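Local structure of member of DUF4221 family (Bacteroides vulgatus, 3S9J) at residues G215-D220 with P265-H269. The protein is of unknown function but folds as a six-bladed beta-propeller of the DUF4221 family and binds sodium ions in the crystal. Sequence-based numbering, arbitrary orientation.
Sequences GFFGYD and PRYWH
The rings of Phe-217 and Trp-268 form an offset stack: the centroids of the Phe-217 ring and the Trp-268 six-membered ring lie 4.3 Å apart, with planes at 20°. Closest are Phe-217 CE2 and Trp-268 CZ3, at 3.6 Å. Trp-268 CB points away from 215-220, yet with CG anti to the backbone N (chi1 -158°) the indole swings back, and its six-membered ring lies against one face of Phe-217. Trp-268 NE1 hydrogen-bonds Tyr-133 O. Cutting Phe-217 back to an alanine removes that ring, and is likely to leave one face of the Trp-268 indole without its stacking partner and open a gap beside it.

One direct hydrogen bond joins the backbones, Tyr-267 N to Phe-217 O (2.8 Å, 163° at the hydrogen). It links two blades of the propeller: Phe-217 occupies the type I turn between strands 211-216 and 221-225, whereas 266-273 is the first strand of the following sheet.

Two waters extend the polar contact. One donates to both Gly-215 O and Trp-268 O, the latter at 2.7 Å. The other accepts from Tyr-267 OH, in the plane of the phenol ring, and donates to Asp-220 OD1. Ser-238 N also bonds Tyr-267 OH, while Ser-243 and Met-244 hold the carboxylate.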
loop_
_atom_site.group_PDB
_atom_site.type_symbol
_atom_site.label_atom_id
_atom_site.label_comp_id
_atom_site.label_asym_id
_atom_site.label_seq_id
_atom_site.Cartn_x
_atom_site.Cartn_y
_atom_site.Cartn_z
ATOM N N GLY A 215 8.481 5.226 3.077
ATOM C CA GLY A 215 8.655 4.864 4.481
ATOM C C GLY A 215 9.000 3.389 4.616
ATOM O O GLY A 215 8.132 2.529 4.499
ATOM N N PHE A 216 10.282 3.106 4.854
ATOM C CA PHE A 216 10.735 1.747 5.141
ATOM C C PHE A 216 10.106 1.301 6.446
ATOM O O PHE A 216 10.078 2.036 7.411
ATOM C CB PHE A 216 12.285 1.641 5.203
ATOM C CG PHE A 216 12.920 1.579 3.853
ATOM C CD1 PHE A 216 13.082 0.364 3.206
ATOM C CD2 PHE A 216 13.273 2.742 3.199
ATOM C CE1 PHE A 216 13.607 0.306 1.948
ATOM C CE2 PHE A 216 13.773 2.705 1.929
ATOM C CZ PHE A 216 13.972 1.485 1.299
ATOM N N PHE A 217 9.532 0.108 6.427
ATOM C CA PHE A 217 8.848 -0.421 7.599
ATOM C C PHE A 217 9.769 -0.441 8.826
ATOM O O PHE A 217 9.322 -0.189 9.945
ATOM C CB PHE A 217 8.321 -1.824 7.332
ATOM C CG PHE A 217 7.395 -1.932 6.127
ATOM C CD1 PHE A 217 6.497 -0.917 5.805
ATOM C CD2 PHE A 217 7.407 -3.080 5.340
ATOM C CE1 PHE A 217 5.619 -1.061 4.695
ATOM C CE2 PHE A 217 6.563 -3.208 4.232
ATOM C CZ PHE A 217 5.670 -2.204 3.937
ATOM N N GLY A 218 11.044 -0.710 8.616
ATOM C CA GLY A 218 11.979 -0.839 9.739
ATOM C C GLY A 218 12.729 0.413 10.132
ATOM O O GLY A 218 13.701 0.319 10.869
ATOM N N TYR A 219 12.297 1.586 9.675
ATOM C CA TYR A 219 13.088 2.805 9.848
ATOM C C TYR A 219 12.286 3.989 10.362
ATOM O O TYR A 219 11.185 4.258 9.902
ATOM C CB TYR A 219 13.751 3.173 8.516
ATOM C CG TYR A 219 14.955 4.096 8.574
ATOM C CD1 TYR A 219 15.903 4.002 9.592
ATOM C CD2 TYR A 219 15.179 5.026 7.570
ATOM C CE1 TYR A 219 17.032 4.829 9.600
ATOM C CE2 TYR A 219 16.294 5.861 7.572
ATOM C CZ TYR A 219 17.214 5.757 8.582
ATOM O OH TYR A 219 18.322 6.577 8.562
ATOM N N ASP A 220 12.888 4.738 11.286
ATOM C CA ASP A 220 12.282 5.927 11.876
ATOM C C ASP A 220 12.010 7.055 10.890
ATOM O O ASP A 220 11.148 7.872 11.141
ATOM C CB ASP A 220 13.210 6.532 12.925
ATOM C CG ASP A 220 13.289 5.736 14.187
ATOM O OD1 ASP A 220 12.737 4.631 14.285
ATOM O OD2 ASP A 220 13.889 6.283 15.113
ATOM N N PRO A 265 7.461 -4.526 16.531
ATOM C CA PRO A 265 7.002 -3.215 16.077
ATOM C C PRO A 265 7.622 -2.814 14.744
ATOM O O PRO A 265 8.749 -3.198 14.444
ATOM C CB PRO A 265 7.468 -2.263 17.213
ATOM C CG PRO A 265 8.621 -2.972 17.822
ATOM C CD PRO A 265 8.294 -4.431 17.749
ATOM N N ARG A 266 6.873 -2.085 13.925
ATOM C CA ARG A 266 7.377 -1.583 12.657
ATOM C C ARG A 266 6.399 -0.578 12.130
ATOM O O ARG A 266 5.251 -0.494 12.596
ATOM C CB ARG A 266 7.538 -2.695 11.619
ATOM C CG ARG A 266 6.273 -3.436 11.257
ATOM C CD ARG A 266 6.546 -4.407 10.105
ATOM N NE ARG A 266 5.474 -5.394 9.939
ATOM C CZ ARG A 266 5.550 -6.464 9.140
ATOM N NH1 ARG A 266 6.634 -6.704 8.415
ATOM N NH2 ARG A 266 4.534 -7.321 9.081
ATOM N N TYR A 267 6.848 0.186 11.148
ATOM C CA TYR A 267 5.962 1.102 10.460
ATOM C C TYR A 267 5.248 0.340 9.339
ATOM O O TYR A 267 5.665 -0.758 8.927
ATOM C CB TYR A 267 6.728 2.348 9.961
ATOM C CG TYR A 267 7.272 3.064 11.174
ATOM C CD1 TYR A 267 6.449 3.903 11.909
ATOM C CD2 TYR A 267 8.519 2.767 11.678
ATOM C CE1 TYR A 267 6.881 4.488 13.090
ATOM C CE2 TYR A 267 8.970 3.366 12.865
ATOM C CZ TYR A 267 8.139 4.208 13.561
ATOM O OH TYR A 267 8.567 4.786 14.740
ATOM N N TRP A 268 4.145 0.926 8.869
ATOM C CA TRP A 268 3.380 0.325 7.769
ATOM C C TRP A 268 3.080 1.422 6.736
ATOM O O TRP A 268 4.035 2.001 6.223
ATOM C CB TRP A 268 2.158 -0.474 8.264
ATOM C CG TRP A 268 1.683 -1.506 7.277
ATOM C CD1 TRP A 268 0.494 -1.524 6.612
ATOM C CD2 TRP A 268 2.398 -2.655 6.847
ATOM N NE1 TRP A 268 0.423 -2.622 5.800
ATOM C CE2 TRP A 268 1.585 -3.331 5.913
ATOM C CE3 TRP A 268 3.665 -3.180 7.141
ATOM C CZ2 TRP A 268 1.977 -4.502 5.300
ATOM C CZ3 TRP A 268 4.050 -4.364 6.512
ATOM C CH2 TRP A 268 3.205 -5.007 5.600
ATOM N N HIS A 269 1.810 1.737 6.439
ATOM C CA HIS A 269 1.506 2.704 5.392
ATOM C C HIS A 269 2.156 4.065 5.625
ATOM O O HIS A 269 2.206 4.566 6.763
ATOM C CB HIS A 269 0.012 3.029 5.296
ATOM C CG HIS A 269 -0.911 1.857 5.244
ATOM N ND1 HIS A 269 -0.906 0.937 4.212
ATOM C CD2 HIS A 269 -1.966 1.549 6.028
ATOM C CE1 HIS A 269 -1.897 0.086 4.394
ATOM N NE2 HIS A 269 -2.551 0.428 5.497
HETATM O O HOH W 1 6.350 3.413 6.579
HETATM O O HOH W 2 10.784 3.864 15.793
#